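Petrobactin-binding protein YclQ (Bacillus subtilis subsp. subtilis str. 168, PDB 3GFV) binds iron-free and ferric petrobactin and the precursor 3,4-dihydroxybenzoic acid, serving as the solute-binding component of the YclNOPQ ABC transporter that takes up ferric-petrobactin. Local coordinates at residues 184-189 against 220-225; 174-179 against 195-200; 231-236 against 244-249; 272-277 against 289-294. All coordinates share one frame; numbering follows the deposited sequence.

Interaction 1 (184-189 against 220-225); sequences ISAFGP and YEYISK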
loop_
_atom_site.group_PDB
_atom_site.type_symbol
_atom_site.label_atom_id
_atom_site.label_comp_id
_atom_site.label_asym_id
_atom_site.label_seq_id
_atom_site.Cartn_x
_atom_site.Cartn_y
_atom_site.Cartn_z
ATOM N N ILE A 184 2.462 -18.479 -7.918
ATOM C CA ILE A 184 1.996 -17.207 -8.481
ATOM C C ILE A 184 0.540 -16.982 -8.116
ATOM O O ILE A 184 -0.251 -17.920 -8.121
ATOM C CB ILE A 184 2.055 -17.280 -10.019
ATOM C CG1 ILE A 184 3.434 -17.730 -10.484
ATOM C CG2 ILE A 184 1.682 -15.939 -10.635
ATOM C CD1 ILE A 184 3.428 -18.285 -11.906
ATOM N N SER A 185 0.168 -15.746 -7.799
ATOM C CA SER A 185 -1.236 -15.428 -7.653
ATOM C C SER A 185 -1.561 -14.164 -8.439
ATOM O O SER A 185 -0.703 -13.308 -8.608
ATOM C CB SER A 185 -1.620 -15.286 -6.187
ATOM O OG SER A 185 -0.764 -14.352 -5.561
ATOM N N ALA A 186 -2.795 -14.081 -8.924
ATOM C CA ALA A 186 -3.223 -12.995 -9.806
ATOM C C ALA A 186 -4.155 -12.048 -9.089
ATOM O O ALA A 186 -4.936 -12.470 -8.238
ATOM C CB ALA A 186 -3.923 -13.571 -11.067
ATOM N N PHE A 187 -4.092 -10.778 -9.491
ATOM C CA PHE A 187 -4.849 -9.712 -8.875
ATOM C C PHE A 187 -5.504 -8.887 -9.967
ATOM O O PHE A 187 -4.824 -8.398 -10.887
ATOM C CB PHE A 187 -3.892 -8.836 -8.074
ATOM C CG PHE A 187 -3.352 -9.507 -6.854
ATOM C CD1 PHE A 187 -4.004 -9.363 -5.630
ATOM C CD2 PHE A 187 -2.193 -10.286 -6.919
ATOM C CE1 PHE A 187 -3.507 -9.987 -4.488
ATOM C CE2 PHE A 187 -1.693 -10.910 -5.782
ATOM C CZ PHE A 187 -2.345 -10.756 -4.567
ATOM N N GLY A 188 -6.818 -8.735 -9.865
ATOM C CA GLY A 188 -7.556 -7.947 -10.826
ATOM C C GLY A 188 -8.258 -6.793 -10.142
ATOM O O GLY A 188 -7.915 -6.420 -9.002
ATOM N N PRO A 189 -9.245 -6.212 -10.828
ATOM C CA PRO A 189 -9.999 -5.090 -10.256
ATOM C C PRO A 189 -10.516 -5.385 -8.845
ATOM O O PRO A 189 -10.964 -6.496 -8.572
ATOM C CB PRO A 189 -11.166 -4.918 -11.239
ATOM C CG PRO A 189 -10.616 -5.397 -12.552
ATOM C CD PRO A 189 -9.763 -6.612 -12.151
ATOM N N TYR A 220 1.622 -21.150 -14.534
ATOM C CA TYR A 220 2.320 -20.502 -15.640
ATOM C C TYR A 220 1.457 -20.529 -16.894
ATOM O O TYR A 220 1.436 -19.563 -17.671
ATOM C CB TYR A 220 3.670 -21.177 -15.918
ATOM C CG TYR A 220 4.699 -20.979 -14.822
ATOM C CD1 TYR A 220 5.990 -20.552 -15.116
ATOM C CD2 TYR A 220 4.376 -21.214 -13.491
ATOM C CE1 TYR A 220 6.932 -20.372 -14.111
ATOM C CE2 TYR A 220 5.306 -21.036 -12.483
ATOM C CZ TYR A 220 6.584 -20.618 -12.797
ATOM O OH TYR A 220 7.502 -20.439 -11.782
ATOM N N GLU A 221 0.743 -21.637 -17.089
ATOM C CA GLU A 221 -0.136 -21.779 -18.236
ATOM C C GLU A 221 -1.193 -20.683 -18.252
ATOM O O GLU A 221 -1.679 -20.308 -19.315
ATOM C CB GLU A 221 -0.832 -23.139 -18.241
ATOM C CG GLU A 221 0.066 -24.314 -18.606
ATOM C CD GLU A 221 0.744 -24.940 -17.394
ATOM O OE1 GLU A 221 0.854 -24.254 -16.344
ATOM O OE2 GLU A 221 1.160 -26.125 -17.493
ATOM N N TYR A 222 -1.569 -20.203 -17.068
ATOM C CA TYR A 222 -2.517 -19.103 -16.975
ATOM C C TYR A 222 -1.933 -17.810 -17.564
ATOM O O TYR A 222 -2.622 -17.070 -18.245
ATOM C CB TYR A 222 -2.903 -18.842 -15.512
ATOM C CG TYR A 222 -3.722 -17.597 -15.357
ATOM C CD1 TYR A 222 -5.087 -17.612 -15.621
ATOM C CD2 TYR A 222 -3.143 -16.385 -14.960
ATOM C CE1 TYR A 222 -5.857 -16.457 -15.499
ATOM C CE2 TYR A 222 -3.902 -15.240 -14.836
ATOM C CZ TYR A 222 -5.250 -15.271 -15.094
ATOM O OH TYR A 222 -5.987 -14.107 -14.972
ATOM N N ILE A 223 -0.658 -17.550 -17.303
ATOM C CA ILE A 223 -0.019 -16.353 -17.862
ATOM C C ILE A 223 0.003 -16.438 -19.396
ATOM O O ILE A 223 -0.312 -15.476 -20.094
ATOM C CB ILE A 223 1.393 -16.178 -17.297
ATOM C CG1 ILE A 223 1.311 -15.896 -15.791
ATOM C CG2 ILE A 223 2.116 -15.024 -17.978
ATOM C CD1 ILE A 223 2.659 -15.908 -15.113
ATOM N N SER A 224 0.347 -17.613 -19.900
ATOM C CA SER A 224 0.393 -17.876 -21.333
ATOM C C SER A 224 -0.991 -17.717 -21.949
ATOM O O SER A 224 -1.174 -17.064 -22.989
ATOM C CB SER A 224 0.932 -19.291 -21.563
ATOM O OG SER A 224 0.840 -19.649 -22.933
ATOM N N LYS A 225 -1.999 -18.310 -21.331
ATOM C CA LYS A 225 -3.313 -18.195 -21.954
ATOM C C LYS A 225 -3.883 -16.782 -21.886
ATOM O O LYS A 225 -4.658 -16.375 -22.741
ATOM C CB LYS A 225 -4.297 -19.242 -21.438
ATOM C CG LYS A 225 -5.079 -18.866 -20.245
ATOM C CD LYS A 225 -6.357 -19.683 -20.200
ATOM C CE LYS A 225 -7.077 -19.500 -18.884
ATOM N NZ LYS A 225 -8.333 -20.306 -18.819
#
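Ile184, on strand 183-187, meets Tyr220 and Ile223 of helix 220-226 in a helix-on-sheet packing of the C-terminal lobe of this periplasmic binding protein fold. The short segments run at 40° to each other with their axes 9.8 Å apart, a spacing filled by side chains; no hydrogen bond crosses.

Two contacts are aliphatic on aromatic. CD1 of Ile184 sits 3.4 Å from CE2 of Tyr220, the two side chains crossing at about a right angle. The Tyr220 CB leaves the helix on the side away from the strand, and with CG beside its own backbone N (chi1 -68°) the ring comes back to the isoleucine tip. Further along, the methyl of Ala186 lies 4.1 Å from CE2 of Tyr222. This second ring is held at its far end as well, where its hydroxyl hydrogen-bonds Asp206 OD2.

The purely aliphatic contact joins the two isoleucines. Val249 of helix 246-250 packs against Ile184, Tyr220 and Ile223 together, and Val218 of the adjoining strand 216-218 adds to the apolar layer. Within it, the same Ile184 CD1 that touches the Tyr220 ring lies 4.1 Å from CD1 of Ile223.

Interaction 2 (174-179 against 195-200); sequences GLVIMA and LIHDVF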
loop_
_atom_site.group_PDB
_atom_site.type_symbol
_atom_site.label_atom_id
_atom_site.label_comp_id
_atom_site.label_asym_id
_atom_site.label_seq_id
_atom_site.Cartn_x
_atom_site.Cartn_y
_atom_site.Cartn_z
ATOM N N GLY A 174 -2.969 -5.323 -19.109
ATOM C CA GLY A 174 -1.990 -5.657 -18.083
ATOM C C GLY A 174 -2.500 -6.749 -17.165
ATOM O O GLY A 174 -3.708 -6.858 -16.892
ATOM N N LEU A 175 -1.565 -7.562 -16.684
ATOM C CA LEU A 175 -1.861 -8.554 -15.658
ATOM C C LEU A 175 -0.967 -8.277 -14.449
ATOM O O LEU A 175 0.223 -8.026 -14.611
ATOM C CB LEU A 175 -1.590 -9.962 -16.195
ATOM C CG LEU A 175 -1.695 -11.111 -15.186
ATOM C CD1 LEU A 175 -3.144 -11.275 -14.705
ATOM C CD2 LEU A 175 -1.142 -12.453 -15.784
ATOM N N VAL A 176 -1.543 -8.332 -13.251
ATOM C CA VAL A 176 -0.773 -8.146 -12.015
ATOM C C VAL A 176 -0.622 -9.472 -11.286
ATOM O O VAL A 176 -1.620 -10.138 -10.981
ATOM C CB VAL A 176 -1.491 -7.150 -11.069
ATOM C CG1 VAL A 176 -0.640 -6.888 -9.815
ATOM C CG2 VAL A 176 -1.774 -5.827 -11.803
ATOM N N ILE A 177 0.617 -9.854 -10.995
ATOM C CA ILE A 177 0.867 -11.126 -10.283
ATOM C C ILE A 177 1.786 -10.910 -9.105
ATOM O O ILE A 177 2.612 -10.006 -9.112
ATOM C CB ILE A 177 1.477 -12.232 -11.154
ATOM C CG1 ILE A 177 2.814 -11.787 -11.781
ATOM C CG2 ILE A 177 0.452 -12.723 -12.210
ATOM C CD1 ILE A 177 3.573 -12.878 -12.487
HETATM N N MSE A 178 1.656 -11.779 -8.106
HETATM C CA MSE A 178 2.608 -11.804 -7.008
HETATM C C MSE A 178 3.241 -13.190 -6.960
HETATM O O MSE A 178 2.543 -14.220 -7.080
HETATM C CB MSE A 178 1.938 -11.435 -5.676
HETATM C CG MSE A 178 2.898 -11.483 -4.510
HETATM SE SE MSE A 178 1.983 -10.809 -2.893
HETATM C CE MSE A 178 0.950 -12.381 -2.574
ATOM N N ALA A 179 4.563 -13.210 -6.861
ATOM C CA ALA A 179 5.323 -14.451 -6.731
ATOM C C ALA A 179 5.665 -14.691 -5.270
ATOM O O ALA A 179 6.037 -13.774 -4.561
ATOM C CB ALA A 179 6.593 -14.376 -7.552
ATOM N N LEU A 195 -5.726 -1.377 -7.813
ATOM C CA LEU A 195 -5.607 0.037 -8.195
ATOM C C LEU A 195 -4.908 0.250 -9.538
ATOM O O LEU A 195 -5.143 1.261 -10.202
ATOM C CB LEU A 195 -4.956 0.883 -7.086
ATOM C CG LEU A 195 -3.428 0.885 -6.976
ATOM C CD1 LEU A 195 -3.019 2.016 -6.027
ATOM C CD2 LEU A 195 -2.943 -0.455 -6.459
ATOM N N ILE A 196 -4.069 -0.704 -9.952
ATOM C CA ILE A 196 -3.383 -0.583 -11.234
ATOM C C ILE A 196 -4.431 -0.497 -12.352
ATOM O O ILE A 196 -4.264 0.248 -13.324
ATOM C CB ILE A 196 -2.412 -1.761 -11.436
ATOM C CG1 ILE A 196 -1.174 -1.549 -10.548
ATOM C CG2 ILE A 196 -2.015 -1.872 -12.900
ATOM C CD1 ILE A 196 -0.268 -2.798 -10.376
ATOM N N HIS A 197 -5.534 -1.210 -12.167
ATOM C CA HIS A 197 -6.682 -1.108 -13.079
ATOM C C HIS A 197 -7.717 -0.070 -12.663
ATOM O O HIS A 197 -8.192 0.718 -13.508
ATOM C CB HIS A 197 -7.370 -2.471 -13.196
ATOM C CG HIS A 197 -6.427 -3.581 -13.502
ATOM N ND1 HIS A 197 -5.738 -3.660 -14.699
ATOM C CD2 HIS A 197 -6.062 -4.672 -12.787
ATOM C CE1 HIS A 197 -4.986 -4.742 -14.695
ATOM N NE2 HIS A 197 -5.166 -5.378 -13.545
ATOM N N ASP A 198 -8.075 -0.064 -11.378
ATOM C CA ASP A 198 -9.212 0.722 -10.910
ATOM C C ASP A 198 -8.900 2.212 -10.863
ATOM O O ASP A 198 -9.787 3.049 -11.028
ATOM C CB ASP A 198 -9.636 0.255 -9.515
ATOM C CG ASP A 198 -10.014 -1.215 -9.481
ATOM O OD1 ASP A 198 -10.566 -1.715 -10.488
ATOM O OD2 ASP A 198 -9.749 -1.862 -8.457
ATOM N N VAL A 199 -7.638 2.534 -10.632
ATOM C CA VAL A 199 -7.240 3.920 -10.405
ATOM C C VAL A 199 -6.355 4.399 -11.546
ATOM O O VAL A 199 -6.602 5.456 -12.122
ATOM C CB VAL A 199 -6.500 4.056 -9.065
ATOM C CG1 VAL A 199 -6.046 5.479 -8.841
ATOM C CG2 VAL A 199 -7.422 3.627 -7.927
ATOM N N PHE A 200 -5.346 3.591 -11.897
ATOM C CA PHE A 200 -4.360 4.002 -12.889
ATOM C C PHE A 200 -4.810 3.734 -14.316
ATOM O O PHE A 200 -4.134 4.140 -15.263
ATOM C CB PHE A 200 -3.002 3.313 -12.670
ATOM C CG PHE A 200 -2.398 3.561 -11.310
ATOM C CD1 PHE A 200 -2.820 4.633 -10.542
ATOM C CD2 PHE A 200 -1.409 2.710 -10.813
ATOM C CE1 PHE A 200 -2.270 4.851 -9.288
ATOM C CE2 PHE A 200 -0.833 2.918 -9.552
ATOM C CZ PHE A 200 -1.267 3.994 -8.786
HETATM O O HOH W 1 -4.515 -8.106 -13.431
#
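A buried strand-helix packing in the C-terminal lobe of the periplasmic binding protein fold, mainly apolar with a water bridge at its side, brings Val176 and Gly174 of strand 173-180 against Ile196 and His197 of the short helix 195-198. The strand belongs to the mixed sheet of the lobe, where it pairs with strands 183-187, 203-204 and 230-235; the helix lies over one face of that sheet.

The apolar part is a meeting of branched tips. Val176 and Ile196 reach toward each other, and CG2 of the valine comes to 3.7 Å from CD1 of the isoleucine. The CG1 methyl of Val176 is slightly farther from the same CD1, at 4.1 Å. Phe232 and Trp274 also touch Ile196, joining the contact to the neighbouring strand 230-235 and to helix 271-276.

His197 slides past Val176 in the opposite direction, its ring lying obliquely to the CG2 methyl, with NE2 3.8 Å from that carbon. CG of the histidine stands beside its own backbone N (chi1 -50°), which carries the ring to the strand although the CB bond itself does not aim there. Its CE1 corner approaches the backbone of Gly174: the carbonyl O lies near the ring plane, 3.3 Å from CE1. Both ring nitrogens have hydrogen-bonding partners. ND1 bonds to the carbonyl O of Val202, which anchors the ring on the side of its own loop, while NE2 turns to the strand. There a single water ties ring to backbone, lying 2.8 Å from His197 NE2 and accepting the N-H of Val176 with its O 3.0 Å from that N.

Interaction 3 (231-236 against 244-249); sequences LFVIDR and SSTKQV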
loop_
_atom_site.group_PDB
_atom_site.type_symbol
_atom_site.label_atom_id
_atom_site.label_comp_id
_atom_site.label_asym_id
_atom_site.label_seq_id
_atom_site.Cartn_x
_atom_site.Cartn_y
_atom_site.Cartn_z
ATOM N N LEU A 231 3.116 -6.915 -17.799
ATOM C CA LEU A 231 3.068 -7.823 -16.658
ATOM C C LEU A 231 3.678 -7.129 -15.437
ATOM O O LEU A 231 4.866 -6.818 -15.417
ATOM C CB LEU A 231 3.808 -9.126 -16.979
ATOM C CG LEU A 231 3.823 -10.182 -15.855
ATOM C CD1 LEU A 231 2.429 -10.695 -15.549
ATOM C CD2 LEU A 231 4.730 -11.364 -16.270
ATOM N N PHE A 232 2.838 -6.872 -14.443
ATOM C CA PHE A 232 3.261 -6.205 -13.214
ATOM C C PHE A 232 3.550 -7.268 -12.172
ATOM O O PHE A 232 2.672 -8.075 -11.853
ATOM C CB PHE A 232 2.147 -5.284 -12.728
ATOM C CG PHE A 232 1.852 -4.154 -13.668
ATOM C CD1 PHE A 232 2.526 -2.945 -13.543
ATOM C CD2 PHE A 232 0.917 -4.306 -14.688
ATOM C CE1 PHE A 232 2.252 -1.871 -14.408
ATOM C CE2 PHE A 232 0.642 -3.239 -15.562
ATOM C CZ PHE A 232 1.325 -2.039 -15.434
ATOM N N VAL A 233 4.776 -7.282 -11.651
ATOM C CA VAL A 233 5.169 -8.343 -10.722
ATOM C C VAL A 233 5.547 -7.804 -9.348
ATOM O O VAL A 233 6.352 -6.863 -9.238
ATOM C CB VAL A 233 6.373 -9.110 -11.264
ATOM C CG1 VAL A 233 6.732 -10.243 -10.329
ATOM C CG2 VAL A 233 6.046 -9.663 -12.650
ATOM N N ILE A 234 4.993 -8.434 -8.313
ATOM C CA ILE A 234 5.367 -8.151 -6.918
ATOM C C ILE A 234 5.907 -9.445 -6.366
ATOM O O ILE A 234 5.339 -10.506 -6.617
ATOM C CB ILE A 234 4.141 -7.702 -6.111
ATOM C CG1 ILE A 234 3.681 -6.336 -6.623
ATOM C CG2 ILE A 234 4.455 -7.588 -4.612
ATOM C CD1 ILE A 234 2.235 -6.079 -6.337
ATOM N N ASP A 235 7.016 -9.375 -5.642
ATOM C CA ASP A 235 7.591 -10.585 -5.066
ATOM C C ASP A 235 7.436 -10.575 -3.546
ATOM O O ASP A 235 8.115 -9.814 -2.846
ATOM C CB ASP A 235 9.056 -10.694 -5.434
ATOM C CG ASP A 235 9.600 -12.092 -5.181
ATOM O OD1 ASP A 235 9.422 -12.594 -4.057
ATOM O OD2 ASP A 235 10.129 -12.696 -6.123
ATOM N N ARG A 236 6.539 -11.416 -3.037
ATOM C CA ARG A 236 6.263 -11.424 -1.595
ATOM C C ARG A 236 7.506 -11.841 -0.812
ATOM O O ARG A 236 7.778 -11.313 0.268
ATOM C CB ARG A 236 5.108 -12.367 -1.264
ATOM C CG ARG A 236 4.767 -12.422 0.230
ATOM C CD ARG A 236 3.634 -13.385 0.526
ATOM N NE ARG A 236 3.366 -13.464 1.964
ATOM C CZ ARG A 236 3.968 -14.314 2.793
ATOM N NH1 ARG A 236 4.871 -15.178 2.333
ATOM N NH2 ARG A 236 3.660 -14.305 4.090
ATOM N N SER A 244 13.606 -14.617 -3.336
ATOM C CA SER A 244 12.846 -14.094 -4.468
ATOM C C SER A 244 12.520 -15.210 -5.447
ATOM O O SER A 244 13.256 -16.188 -5.550
ATOM C CB SER A 244 13.673 -13.031 -5.182
ATOM O OG SER A 244 14.237 -12.141 -4.232
ATOM N N SER A 245 11.427 -15.076 -6.181
ATOM C CA SER A 245 11.128 -16.125 -7.167
ATOM C C SER A 245 10.542 -15.541 -8.439
ATOM O O SER A 245 9.855 -16.222 -9.203
ATOM C CB SER A 245 10.219 -17.214 -6.580
ATOM O OG SER A 245 9.010 -16.668 -6.085
ATOM N N THR A 246 10.850 -14.280 -8.683
ATOM C CA THR A 246 10.361 -13.617 -9.884
ATOM C C THR A 246 10.980 -14.147 -11.180
ATOM O O THR A 246 10.271 -14.384 -12.168
ATOM C CB THR A 246 10.612 -12.124 -9.786
ATOM O OG1 THR A 246 9.775 -11.601 -8.754
ATOM C CG2 THR A 246 10.279 -11.453 -11.100
ATOM N N LYS A 247 12.297 -14.337 -11.187
ATOM C CA LYS A 247 12.982 -14.755 -12.409
ATOM C C LYS A 247 12.572 -16.147 -12.864
ATOM O O LYS A 247 12.483 -16.425 -14.067
ATOM C CB LYS A 247 14.500 -14.693 -12.228
ATOM C CG LYS A 247 15.048 -13.282 -12.088
ATOM C CD LYS A 247 16.566 -13.273 -12.211
ATOM C CE LYS A 247 17.023 -14.107 -13.403
ATOM N NZ LYS A 247 18.492 -14.005 -13.665
ATOM N N GLN A 248 12.338 -17.042 -11.918
ATOM C CA GLN A 248 11.950 -18.385 -12.312
ATOM C C GLN A 248 10.577 -18.313 -12.953
ATOM O O GLN A 248 10.223 -19.179 -13.746
ATOM C CB GLN A 248 11.968 -19.363 -11.135
ATOM C CG GLN A 248 10.820 -19.232 -10.146
ATOM C CD GLN A 248 11.075 -20.033 -8.869
ATOM O OE1 GLN A 248 10.345 -20.976 -8.555
ATOM N NE2 GLN A 248 12.129 -19.670 -8.143
ATOM N N VAL A 249 9.799 -17.282 -12.611
ATOM C CA VAL A 249 8.516 -17.151 -13.267
ATOM C C VAL A 249 8.682 -16.492 -14.631
ATOM O O VAL A 249 8.290 -17.048 -15.643
ATOM C CB VAL A 249 7.490 -16.333 -12.465
ATOM C CG1 VAL A 249 6.194 -16.179 -13.301
ATOM C CG2 VAL A 249 7.205 -16.993 -11.110
HETATM O O HOH W 2 9.370 -15.299 -3.720
#
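Asp235, the last residue of strand 230-235, directs its carboxylate at the start of helix 246-250, where OD2 takes two bonds. With CG opposite the backbone N (chi1 -165°), the group extends to Ser245 and Thr246. The backbone N of Ser245 donates to the syn lone pair of OD2 at 2.7 Å, nearly straight at 164°. The hydroxyl of Thr246 donates to the anti lone pair, its OG1 2.9 Å from the same OD2, so the donors approach this oxygen from different sides.

Thr246 has OG1 beside its own N (chi1 -68°), which turns the hydroxyl to the aspartate while CG2 lies against Val233, two residues before the aspartate, 3.8 Å from its CG1. The other carboxylate oxygen, OD1, accepts a hydrogen bond from a water 2.7 Å away; the same water accepts from Ser245 OG, 2.8 Å away, and so bridges the two side chains. Ser245 OG is also hydrogen-bonded to the backbone N of Gly182.

OD1 also accepts from the backbone N of Thr238, which makes Asp235 the side-chain N-cap of helix 236-240. One carboxylate thus ties a strand end to two successive helix starts, a beta-alpha connection at the C-terminal end of an inner strand of the sheet.

Interaction 4 (272-277 against 289-294); sequences ATWYLS and KEVKDG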
loop_
_atom_site.group_PDB
_atom_site.type_symbol
_atom_site.label_atom_id
_atom_site.label_comp_id
_atom_site.label_asym_id
_atom_site.label_seq_id
_atom_site.Cartn_x
_atom_site.Cartn_y
_atom_site.Cartn_z
ATOM N N ALA A 272 8.605 -4.535 -1.499
ATOM C CA ALA A 272 8.459 -4.132 -0.093
ATOM C C ALA A 272 7.410 -3.024 0.090
ATOM O O ALA A 272 6.551 -3.104 0.969
ATOM C CB ALA A 272 9.820 -3.707 0.499
ATOM N N THR A 273 7.464 -1.994 -0.746
ATOM C CA THR A 273 6.478 -0.925 -0.659
ATOM C C THR A 273 5.074 -1.418 -1.003
ATOM O O THR A 273 4.109 -1.128 -0.295
ATOM C CB THR A 273 6.883 0.250 -1.558
ATOM O OG1 THR A 273 8.101 0.806 -1.055
ATOM C CG2 THR A 273 5.801 1.339 -1.581
ATOM N N TRP A 274 4.957 -2.198 -2.083
ATOM C CA TRP A 274 3.644 -2.646 -2.529
ATOM C C TRP A 274 2.979 -3.641 -1.583
ATOM O O TRP A 274 1.754 -3.603 -1.392
ATOM C CB TRP A 274 3.711 -3.213 -3.958
ATOM C CG TRP A 274 3.822 -2.152 -4.995
ATOM C CD1 TRP A 274 4.904 -1.360 -5.248
ATOM C CD2 TRP A 274 2.809 -1.758 -5.925
ATOM N NE1 TRP A 274 4.628 -0.496 -6.286
ATOM C CE2 TRP A 274 3.335 -0.698 -6.693
ATOM C CE3 TRP A 274 1.494 -2.178 -6.161
ATOM C CZ2 TRP A 274 2.602 -0.071 -7.714
ATOM C CZ3 TRP A 274 0.762 -1.552 -7.170
ATOM C CH2 TRP A 274 1.325 -0.512 -7.934
ATOM N N TYR A 275 3.793 -4.497 -0.962
ATOM C CA TYR A 275 3.276 -5.532 -0.074
ATOM C C TYR A 275 3.120 -5.063 1.384
ATOM O O TYR A 275 2.122 -5.372 2.034
ATOM C CB TYR A 275 4.170 -6.769 -0.149
ATOM C CG TYR A 275 3.641 -7.920 0.665
ATOM C CD1 TYR A 275 2.508 -8.613 0.253
ATOM C CD2 TYR A 275 4.264 -8.305 1.840
ATOM C CE1 TYR A 275 2.017 -9.683 0.990
ATOM C CE2 TYR A 275 3.780 -9.373 2.584
ATOM C CZ TYR A 275 2.652 -10.052 2.152
ATOM O OH TYR A 275 2.160 -11.111 2.891
ATOM N N LEU A 276 4.078 -4.294 1.881
ATOM C CA LEU A 276 4.062 -3.909 3.300
ATOM C C LEU A 276 3.415 -2.556 3.506
ATOM O O LEU A 276 3.024 -2.211 4.621
ATOM C CB LEU A 276 5.475 -3.808 3.843
ATOM C CG LEU A 276 6.285 -5.102 3.718
ATOM C CD1 LEU A 276 7.735 -4.857 4.115
ATOM C CD2 LEU A 276 5.648 -6.235 4.523
ATOM N N SER A 277 3.325 -1.769 2.445
ATOM C CA SER A 277 2.865 -0.392 2.616
ATOM C C SER A 277 1.764 -0.049 1.615
ATOM O O SER A 277 0.930 -0.887 1.290
ATOM C CB SER A 277 4.034 0.590 2.508
ATOM O OG SER A 277 3.617 1.909 2.896
ATOM N N LYS A 289 4.353 6.576 -10.141
ATOM C CA LYS A 289 5.535 6.762 -10.972
ATOM C C LYS A 289 6.104 5.441 -11.489
ATOM O O LYS A 289 6.551 5.358 -12.636
ATOM C CB LYS A 289 6.618 7.531 -10.213
ATOM C CG LYS A 289 7.941 7.631 -10.975
ATOM C CD LYS A 289 9.049 8.275 -10.138
ATOM C CE LYS A 289 10.425 8.081 -10.786
ATOM N NZ LYS A 289 10.437 8.532 -12.211
ATOM N N GLU A 290 6.085 4.405 -10.654
ATOM C CA GLU A 290 6.536 3.100 -11.124
ATOM C C GLU A 290 5.682 2.599 -12.292
ATOM O O GLU A 290 6.213 2.047 -13.264
ATOM C CB GLU A 290 6.486 2.042 -10.012
ATOM C CG GLU A 290 7.431 2.294 -8.854
ATOM C CD GLU A 290 7.285 1.197 -7.806
ATOM O OE1 GLU A 290 7.801 0.109 -8.043
ATOM O OE2 GLU A 290 6.637 1.414 -6.770
ATOM N N VAL A 291 4.366 2.757 -12.183
ATOM C CA VAL A 291 3.457 2.293 -13.233
ATOM C C VAL A 291 3.637 3.132 -14.512
ATOM O O VAL A 291 3.748 2.583 -15.628
ATOM C CB VAL A 291 1.981 2.263 -12.739
ATOM C CG1 VAL A 291 1.019 1.909 -13.871
ATOM C CG2 VAL A 291 1.824 1.220 -11.614
ATOM N N LYS A 292 3.695 4.443 -14.333
ATOM C CA LYS A 292 3.856 5.386 -15.452
ATOM C C LYS A 292 5.160 5.083 -16.182
ATOM O O LYS A 292 5.186 4.980 -17.412
ATOM C CB LYS A 292 3.857 6.825 -14.934
ATOM C CG LYS A 292 4.141 7.906 -16.006
ATOM C CD LYS A 292 4.321 9.279 -15.336
ATOM C CE LYS A 292 5.028 10.299 -16.232
ATOM N NZ LYS A 292 4.217 10.583 -17.446
ATOM N N ASP A 293 6.243 4.932 -15.421
ATOM C CA ASP A 293 7.543 4.569 -16.005
ATOM C C ASP A 293 7.489 3.260 -16.782
ATOM O O ASP A 293 8.045 3.155 -17.874
ATOM C CB ASP A 293 8.622 4.479 -14.924
ATOM C CG ASP A 293 9.097 5.836 -14.466
ATOM O OD1 ASP A 293 8.649 6.865 -15.038
ATOM O OD2 ASP A 293 9.917 5.875 -13.521
ATOM N N GLY A 294 6.828 2.261 -16.205
ATOM C CA GLY A 294 6.623 0.993 -16.880
ATOM C C GLY A 294 5.883 1.194 -18.187
ATOM O O GLY A 294 6.287 0.635 -19.233
#
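Trp274 and Glu290 each carry CG beside the backbone N, and the glutamate chain then runs extended (chi2 179°), so that indole and carboxylate slide past each other. The result is a helix-helix packing between 271-276 and the long C-terminal helix 281-296 of the periplasmic binding protein fold. The indole N-H ends at the carboxylate: NE1 of Trp274 donates to OE2 of Glu290 at 2.8 Å, with an N-H...O angle of 159°. The acceptor lies essentially in the plane of the indole, at its edge. The carboxylate, by contrast, is turned 77° from the ring, and the donor reaches OE2 from above the carboxylate plane.

Beyond this polar link, the six-membered part of the indole packs on the next residue of the long helix. CH2 of Trp274 lies 4.1 Å from CG2 of Val291, the side chains crossing at about a right angle. Leu195 and Ile196 of helix 195-198 and Met287 also touch the tryptophan.

Glu290 is gripped by further donors, Gln286 NE2 at OE2 and the backbone N of Asp270 at OE1. Three N-H groups therefore share the carboxylate, which would probably favour its ionised form and fix its rotation, while the bond at NE1 satisfies the polar atom of an otherwise apolar, buried indole.

In the fold
Interactions 1, 2 and 3 share the mixed sheet of the C-terminal lobe. Strand 173-180 of interaction 2 pairs with strand 183-187 of interaction 1 (Phe187 N to Val176 O, 3.0 Å) and with strand 230-235 of interaction 3 (Ala179 N to Ile234 O, 2.8 Å). Interactions 1 and 3 also meet through Val249, whose CG1 is 3.7 Å from Ile184 CD1. Interaction 4 joins interaction 2 where Ile196 CD1 lies 3.6 Å from Trp274 CZ3, and interaction 3 through Arg236 NE and Tyr275 OH, 2.8 Å apart. A phosphate ion, probably from the crystallisation liquor, lies near that hydroxyl, and Arg104 makes a cation-pi contact with the Tyr275 ring. Interactions 1 and 4 do not touch.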